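Ribose-phosphate pyrophosphokinase (Thermus thermophilus, PDB 7PN0) catalyses the transfer of a diphosphate group from ATP to ribose 5-phosphate, making phosphoribosyl pyrophosphate (PRPP). Local coordinates at residues Q16-A21 / P288-A293; S57-V62 / D271-K276; W295-H298 / S302-S305. One frame throughout, in Å; residues are numbered along the deposited sequence.

Contact 1 of 3, residues Q16-A21 / P288-A293; sequences QAIAEA and PLFAEA
Ala21, whose methyl presses against that of Ala291, gives its backbone N to Ala17 O at 2.9 Å, the ordinary bond of a helix in its last turn. Across the interface there is no such bond, and the two helices meet through carbon. Ala21 CB and Ala291 CB lie 3.6 Å apart, a meeting of two bare methyls that lets the backbones come close. Ala291 CB also rests 3.6 Å from Ile18 O. Ile18 meets the second helix with two branches. CG2 settles over the backbone of Ala291, 3.9 Å from its CA, while CG1 carries CD1 onward to Phe290 CB at 3.7 Å. That reach follows from CG1 standing beside the backbone N (chi1 -67°). Phe290 offers Ile18 chiefly its CB; the ring leads away, and CD1 meets it only obliquely. Beyond, the ring settles on Leu124 and Met126 of strand 122-126, as Ile18 does on Ile5 of strand 3-7. The short segments pass with axes 8.2 Å apart at their closest, at a crossing angle of -56°, and Ile18 and Ala291 bring their CA atoms within 4.9 Å. This is helix-on-helix packing against a parallel sheet: helix 287-299, far along the chain, joins helix 12-21 on the N-terminal sheet, an alpha/beta layer of the phosphoribosyltransferase-like fold.

Contact 2 of 3, residues S57-V62 / D271-K276; sequences SFVPPV and DTCPPK
Ser57 OG is held beside its own backbone N, anti to the carbonyl carbon (chi1 -75°), and this turns it onto Thr272 O; Val59 does likewise with CG1 (chi1 -63°), aiming that methyl at Cys273. The hydroxyl gives its proton to Thr272 O at 2.6 Å, a short bond that arrives at 151° to the C=O and moderately tilted from the carbonyl plane. The same OG takes a bond from Tyr90 N, so one oxygen ties the segment to two other loops, and Asn11 ND2 adds a weak bond to Thr272 O. Next to this polar link the contact is carbon and sulfur: Val59 CG1 lies 3.5 Å from Cys273 SG and 3.8 Å from Cys273 CB, with Pro274 CD at 4.3 Å. Both segments are loops leaving strands, 51-55 of the parallel N-terminal sheet and 266-270 of the mixed second sheet, so the contact bridges the two phosphoribosyltransferase-like halves. Phe58 turns away from the contact at the centre of an inverse gamma turn and sets its ring edge-to-face with Phe91. Thr272 OG1 is bonded to His248 ND1. Past Val59, the peptide before Pro61 is cis and Pro61 stands at the N-cap position of helix 62-78, where Val62 N bonds to Asp37 of a second subunit.

Contact 3 of 3, residues W295-H298 / S302-S305; sequences WRIH and SVSS. With SO4 (sulfate ion), chain E.
Arg296 CB starts the contact by packing on Val303 CG2 at 3.9 Å, a methyl that Ile297 CG1 meets obliquely from the next residue of the helix. From CG to NE the chain runs extended, which carries CD to 3.1 Å from Ser302 O. NE turns to the carboxylate of Glu292, one turn back on the same helix, in a salt bridge. At the tip NH1 donates to Ser302 O over 2.8 Å, nearly straight at 164° and within the guanidinium plane; Ser305 CB also lies at that edge. With NE and NH1 both engaged, the guanidinium has its rotation fixed. The residue whose carbonyl it grips also forms an ST motif: Ser302 OG accepts from Ser305 N at 3.1 Å, and also from Ser305 OG. That Ser302 OG in turn donates to sulfate O2 at 2.7 Å, while Ser304 N reaches O3 at 3.0 Å. Ser46 and Arg48 of a third subunit and Arg103 of a fourth complete the grip on the ion, which probably came from the crystallisation liquor. A serine-rich turn, held by Arg296 through the Ser302 carbonyl and joined by arginines of two other subunits, implies a site suited to a phosphate-like anion, consistent with the intersubunit regulatory site of related PRPP synthases.

In the fold
Contacts 1 and 3 share helix 287-299, with centres about 12 Å apart, and they touch where Ala293 O meets Val303 CG2 at 3.9 Å. One face of the helix thus rests on the N-terminal half, while its end leads into the sulfate site between subunits. Contact 2, formed by loops that lie in sequence between the two segments of contact 1, joins the N-terminal sheet to the second one; its centre is about 17 Å from that of contact 1 and about 25 Å from that of contact 3. It lies toward the nucleotide, the Val59 side chain being about 12 Å from a bound ADP, and Phe58 packs on Ser92 and Tyr93, which line an ADP pocket.

Contact 1 of 3, residues Q16-A21 / P288-A293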
loop_
_atom_site.group_PDB
_atom_site.type_symbol
_atom_site.label_atom_id
_atom_site.label_comp_id
_atom_site.label_asym_id
_atom_site.label_seq_id
_atom_site.Cartn_x
_atom_site.Cartn_y
_atom_site.Cartn_z
ATOM N N GLN A 16 29.033 18.454 -4.332
ATOM C CA GLN A 16 30.350 18.338 -4.995
ATOM C C GLN A 16 31.410 18.010 -3.945
ATOM O O GLN A 16 32.229 17.118 -4.198
ATOM C CB GLN A 16 30.643 19.641 -5.744
ATOM C CG GLN A 16 31.907 19.576 -6.582
ATOM C CD GLN A 16 31.733 18.656 -7.764
ATOM O OE1 GLN A 16 30.896 18.894 -8.638
ATOM N NE2 GLN A 16 32.529 17.600 -7.794
ATOM N N ALA A 17 31.363 18.652 -2.781
ATOM C CA ALA A 17 32.378 18.442 -1.724
ATOM C C ALA A 17 32.215 17.026 -1.133
ATOM O O ALA A 17 33.212 16.355 -0.839
ATOM C CB ALA A 17 32.273 19.537 -0.684
ATOM N N ILE A 18 30.972 16.580 -0.961
ATOM C CA ILE A 18 30.683 15.196 -0.511
ATOM C C ILE A 18 31.289 14.197 -1.511
ATOM O O ILE A 18 32.001 13.280 -1.051
ATOM C CB ILE A 18 29.174 14.991 -0.324
ATOM C CG1 ILE A 18 28.635 15.838 0.839
ATOM C CG2 ILE A 18 28.924 13.510 -0.140
ATOM C CD1 ILE A 18 27.120 15.931 0.932
ATOM N N ALA A 19 30.993 14.309 -2.812
ATOM C CA ALA A 19 31.530 13.394 -3.847
ATOM C C ALA A 19 33.072 13.370 -3.782
ATOM O O ALA A 19 33.669 12.290 -3.818
ATOM C CB ALA A 19 31.100 13.818 -5.210
ATOM N N GLU A 20 33.678 14.554 -3.739
ATOM C CA GLU A 20 35.155 14.713 -3.723
ATOM C C GLU A 20 35.721 14.008 -2.489
ATOM O O GLU A 20 36.675 13.238 -2.681
ATOM C CB GLU A 20 35.504 16.197 -3.864
ATOM C CG GLU A 20 35.323 16.692 -5.296
ATOM C CD GLU A 20 35.381 18.199 -5.555
ATOM O OE1 GLU A 20 35.208 18.596 -6.740
ATOM O OE2 GLU A 20 35.611 18.990 -4.589
ATOM N N ALA A 21 35.082 14.140 -1.317
ATOM C CA ALA A 21 35.507 13.512 -0.056
ATOM C C ALA A 21 35.369 11.993 -0.195
ATOM O O ALA A 21 36.150 11.305 0.441
ATOM C CB ALA A 21 34.731 14.040 1.121
ATOM N N PRO A 288 32.536 16.497 4.912
ATOM C CA PRO A 288 33.255 15.284 5.286
ATOM C C PRO A 288 32.429 14.307 6.130
ATOM O O PRO A 288 32.539 13.126 5.960
ATOM C CB PRO A 288 34.472 15.767 6.099
ATOM C CG PRO A 288 34.629 17.226 5.644
ATOM C CD PRO A 288 33.202 17.725 5.393
ATOM N N LEU A 289 31.582 14.827 7.002
ATOM C CA LEU A 289 30.718 13.961 7.834
ATOM C C LEU A 289 29.637 13.334 6.960
ATOM O O LEU A 289 29.388 12.130 7.090
ATOM C CB LEU A 289 30.104 14.752 8.978
ATOM C CG LEU A 289 29.238 13.916 9.928
ATOM C CD1 LEU A 289 30.009 12.725 10.500
ATOM C CD2 LEU A 289 28.670 14.778 11.020
ATOM N N PHE A 290 29.007 14.086 6.064
ATOM C CA PHE A 290 27.996 13.444 5.176
ATOM C C PHE A 290 28.668 12.383 4.296
ATOM O O PHE A 290 28.110 11.296 4.080
ATOM C CB PHE A 290 27.283 14.496 4.329
ATOM C CG PHE A 290 26.088 15.095 5.013
ATOM C CD1 PHE A 290 26.206 16.177 5.873
ATOM C CD2 PHE A 290 24.825 14.597 4.743
ATOM C CE1 PHE A 290 25.088 16.732 6.479
ATOM C CE2 PHE A 290 23.716 15.178 5.319
ATOM C CZ PHE A 290 23.847 16.221 6.207
ATOM N N ALA A 291 29.862 12.688 3.778
ATOM C CA ALA A 291 30.605 11.716 2.943
ATOM C C ALA A 291 30.892 10.431 3.740
ATOM O O ALA A 291 30.653 9.339 3.212
ATOM C CB ALA A 291 31.838 12.353 2.398
ATOM N N GLU A 292 31.328 10.534 4.982
ATOM C CA GLU A 292 31.610 9.368 5.837
ATOM C C GLU A 292 30.306 8.595 6.061
ATOM O O GLU A 292 30.355 7.370 6.019
ATOM C CB GLU A 292 32.249 9.774 7.163
ATOM C CG GLU A 292 32.815 8.599 7.944
ATOM C CD GLU A 292 33.766 7.723 7.142
ATOM O OE1 GLU A 292 34.545 8.288 6.352
ATOM O OE2 GLU A 292 33.695 6.470 7.275
ATOM N N ALA A 293 29.201 9.285 6.382
ATOM C CA ALA A 293 27.896 8.610 6.592
ATOM C C ALA A 293 27.500 7.851 5.311
ATOM O O ALA A 293 27.123 6.657 5.379
ATOM C CB ALA A 293 26.878 9.650 7.011
#

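Contact 2 of 3, residues S57-V62 / D271-K276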
loop_
_atom_site.group_PDB
_atom_site.type_symbol
_atom_site.label_atom_id
_atom_site.label_comp_id
_atom_site.label_asym_id
_atom_site.label_seq_id
_atom_site.Cartn_x
_atom_site.Cartn_y
_atom_site.Cartn_z
ATOM N N SER A 57 18.852 20.356 -0.218
ATOM C CA SER A 57 18.408 21.072 1.002
ATOM C C SER A 57 17.166 21.890 0.666
ATOM O O SER A 57 16.999 22.317 -0.501
ATOM C CB SER A 57 19.506 21.911 1.609
ATOM O OG SER A 57 20.421 21.076 2.271
ATOM N N PHE A 58 16.315 22.115 1.673
ATOM C CA PHE A 58 15.042 22.850 1.541
ATOM C C PHE A 58 15.312 24.337 1.750
ATOM O O PHE A 58 14.927 24.890 2.776
ATOM C CB PHE A 58 14.029 22.310 2.546
ATOM C CG PHE A 58 13.369 21.035 2.119
ATOM C CD1 PHE A 58 14.098 19.868 1.952
ATOM C CD2 PHE A 58 12.016 21.009 1.825
ATOM C CE1 PHE A 58 13.503 18.708 1.481
ATOM C CE2 PHE A 58 11.422 19.826 1.396
ATOM C CZ PHE A 58 12.162 18.671 1.286
ATOM N N VAL A 59 15.969 24.953 0.770
ATOM C CA VAL A 59 16.306 26.404 0.743
ATOM C C VAL A 59 15.595 27.053 -0.440
ATOM O O VAL A 59 15.142 26.373 -1.378
ATOM C CB VAL A 59 17.829 26.616 0.666
ATOM C CG1 VAL A 59 18.547 26.058 1.895
ATOM C CG2 VAL A 59 18.407 25.991 -0.583
ATOM N N PRO A 60 15.422 28.395 -0.420
ATOM C CA PRO A 60 14.646 29.052 -1.473
ATOM C C PRO A 60 15.327 28.870 -2.819
ATOM O O PRO A 60 16.533 28.970 -2.867
ATOM C CB PRO A 60 14.541 30.519 -1.026
ATOM C CG PRO A 60 14.758 30.451 0.477
ATOM C CD PRO A 60 15.712 29.302 0.705
ATOM N N PRO A 61 14.590 28.612 -3.931
ATOM C CA PRO A 61 13.124 28.377 -3.920
ATOM C C PRO A 61 12.736 26.966 -3.429
ATOM O O PRO A 61 13.108 25.974 -4.029
ATOM C CB PRO A 61 12.745 28.557 -5.401
ATOM C CG PRO A 61 13.986 28.097 -6.137
ATOM C CD PRO A 61 15.131 28.622 -5.295
ATOM N N VAL A 62 12.054 26.898 -2.297
ATOM C CA VAL A 62 11.866 25.628 -1.551
ATOM C C VAL A 62 10.994 24.645 -2.343
ATOM O O VAL A 62 11.393 23.473 -2.477
ATOM C CB VAL A 62 11.317 25.890 -0.139
ATOM C CG1 VAL A 62 10.982 24.601 0.577
ATOM C CG2 VAL A 62 12.304 26.692 0.698
ATOM N N ASP A 271 27.317 24.146 6.356
ATOM C CA ASP A 271 27.007 24.397 4.938
ATOM C C ASP A 271 25.864 23.465 4.520
ATOM O O ASP A 271 25.740 23.194 3.329
ATOM C CB ASP A 271 28.257 24.293 4.058
ATOM C CG ASP A 271 29.126 23.054 4.229
ATOM O OD1 ASP A 271 28.794 22.189 5.063
ATOM O OD2 ASP A 271 30.154 22.964 3.512
ATOM N N THR A 272 25.023 22.993 5.442
ATOM C CA THR A 272 23.785 22.256 5.018
ATOM C C THR A 272 22.994 23.132 4.031
ATOM O O THR A 272 22.334 22.599 3.095
ATOM C CB THR A 272 22.881 21.867 6.200
ATOM O OG1 THR A 272 22.579 23.030 6.954
ATOM C CG2 THR A 272 23.448 20.820 7.124
ATOM N N CYS A 273 23.022 24.445 4.255
ATOM C CA CYS A 273 22.500 25.492 3.360
ATOM C C CYS A 273 23.688 26.264 2.818
ATOM O O CYS A 273 24.679 26.440 3.528
ATOM C CB CYS A 273 21.608 26.471 4.110
ATOM S SG CYS A 273 20.253 25.618 4.964
ATOM N N PRO A 274 23.636 26.711 1.555
ATOM C CA PRO A 274 24.763 27.443 0.967
ATOM C C PRO A 274 25.050 28.681 1.804
ATOM O O PRO A 274 24.145 29.458 2.077
ATOM C CB PRO A 274 24.265 27.833 -0.424
ATOM C CG PRO A 274 23.257 26.754 -0.747
ATOM C CD PRO A 274 22.584 26.419 0.568
ATOM N N PRO A 275 26.286 28.870 2.308
ATOM C CA PRO A 275 26.582 30.042 3.136
ATOM C C PRO A 275 26.369 31.362 2.391
ATOM O O PRO A 275 26.520 31.414 1.158
ATOM C CB PRO A 275 28.068 29.846 3.497
ATOM C CG PRO A 275 28.256 28.364 3.410
ATOM C CD PRO A 275 27.419 27.953 2.222
ATOM N N LYS A 276 26.007 32.393 3.149
ATOM C CA LYS A 276 25.892 33.771 2.647
ATOM C C LYS A 276 27.119 34.541 3.157
ATOM O O LYS A 276 27.538 34.315 4.308
ATOM C CB LYS A 276 24.557 34.354 3.095
ATOM C CG LYS A 276 23.345 33.696 2.429
ATOM C CD LYS A 276 22.110 34.562 2.434
ATOM C CE LYS A 276 20.940 33.897 1.736
ATOM N NZ LYS A 276 20.389 32.815 2.572
#

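Contact 3 of 3, residues W295-H298 / S302-S305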
loop_
_atom_site.group_PDB
_atom_site.type_symbol
_atom_site.label_atom_id
_atom_site.label_comp_id
_atom_site.label_asym_id
_atom_site.label_seq_id
_atom_site.Cartn_x
_atom_site.Cartn_y
_atom_site.Cartn_z
ATOM N N TRP A 295 29.427 6.775 2.892
ATOM C CA TRP A 295 30.372 5.633 2.743
ATOM C C TRP A 295 29.876 4.464 3.612
ATOM O O TRP A 295 29.779 3.317 3.126
ATOM C CB TRP A 295 31.803 6.073 3.083
ATOM C CG TRP A 295 32.776 4.946 2.921
ATOM C CD1 TRP A 295 33.506 4.331 3.895
ATOM C CD2 TRP A 295 33.099 4.283 1.688
ATOM N NE1 TRP A 295 34.278 3.344 3.347
ATOM C CE2 TRP A 295 34.018 3.258 2.005
ATOM C CE3 TRP A 295 32.663 4.418 0.357
ATOM C CZ2 TRP A 295 34.517 2.389 1.031
ATOM C CZ3 TRP A 295 33.145 3.548 -0.603
ATOM C CH2 TRP A 295 34.075 2.559 -0.266
ATOM N N ARG A 296 29.473 4.755 4.839
ATOM C CA ARG A 296 29.086 3.712 5.812
ATOM C C ARG A 296 27.704 3.153 5.463
ATOM O O ARG A 296 27.538 1.943 5.551
ATOM C CB ARG A 296 29.120 4.311 7.204
ATOM C CG ARG A 296 30.544 4.585 7.619
ATOM C CD ARG A 296 30.648 4.931 9.056
ATOM N NE ARG A 296 32.026 5.346 9.317
ATOM C CZ ARG A 296 32.572 5.329 10.509
ATOM N NH1 ARG A 296 31.868 4.920 11.544
ATOM N NH2 ARG A 296 33.818 5.727 10.670
ATOM N N ILE A 297 26.773 3.980 5.007
ATOM C CA ILE A 297 25.459 3.454 4.529
ATOM C C ILE A 297 25.702 2.450 3.397
ATOM O O ILE A 297 25.123 1.387 3.425
ATOM C CB ILE A 297 24.550 4.617 4.078
ATOM C CG1 ILE A 297 24.112 5.470 5.257
ATOM C CG2 ILE A 297 23.346 4.098 3.326
ATOM C CD1 ILE A 297 23.688 6.885 4.925
ATOM N N HIS A 298 26.478 2.850 2.394
ATOM C CA HIS A 298 26.879 2.050 1.206
ATOM C C HIS A 298 27.552 0.724 1.606
ATOM O O HIS A 298 27.233 -0.304 0.989
ATOM C CB HIS A 298 27.818 2.835 0.279
ATOM C CG HIS A 298 28.124 2.101 -0.976
ATOM N ND1 HIS A 298 29.449 1.709 -1.336
ATOM C CD2 HIS A 298 27.313 1.586 -1.908
ATOM C CE1 HIS A 298 29.380 1.042 -2.469
ATOM N NE2 HIS A 298 28.094 0.957 -2.844
ATOM N N SER A 302 28.932 1.248 10.662
ATOM C CA SER A 302 28.155 1.928 11.719
ATOM C C SER A 302 28.126 3.450 11.490
ATOM O O SER A 302 29.167 4.141 11.709
ATOM C CB SER A 302 28.689 1.593 13.079
ATOM O OG SER A 302 28.009 2.365 14.050
ATOM N N VAL A 303 26.988 3.989 11.084
ATOM C CA VAL A 303 26.741 5.457 11.063
ATOM C C VAL A 303 26.666 5.961 12.513
ATOM O O VAL A 303 27.221 7.045 12.795
ATOM C CB VAL A 303 25.507 5.811 10.210
ATOM C CG1 VAL A 303 25.200 7.308 10.204
ATOM C CG2 VAL A 303 25.655 5.329 8.785
ATOM N N SER A 304 26.052 5.227 13.450
ATOM C CA SER A 304 25.920 5.659 14.874
ATOM C C SER A 304 27.295 5.976 15.487
ATOM O O SER A 304 27.357 6.872 16.314
ATOM C CB SER A 304 25.230 4.633 15.722
ATOM O OG SER A 304 23.979 4.374 15.140
ATOM N N SER A 305 28.350 5.278 15.074
ATOM C CA SER A 305 29.725 5.474 15.617
ATOM C C SER A 305 30.257 6.874 15.280
ATOM O O SER A 305 31.216 7.315 15.935
ATOM C CB SER A 305 30.621 4.403 15.122
ATOM O OG SER A 305 30.189 3.206 15.712
HETATM S S SO4 E . 24.448 1.553 12.985
HETATM O O1 SO4 E . 24.723 0.678 11.933
HETATM O O2 SO4 E . 25.465 1.443 14.002
HETATM O O3 SO4 E . 24.439 2.909 12.523
HETATM O O4 SO4 E . 23.175 1.212 13.590
#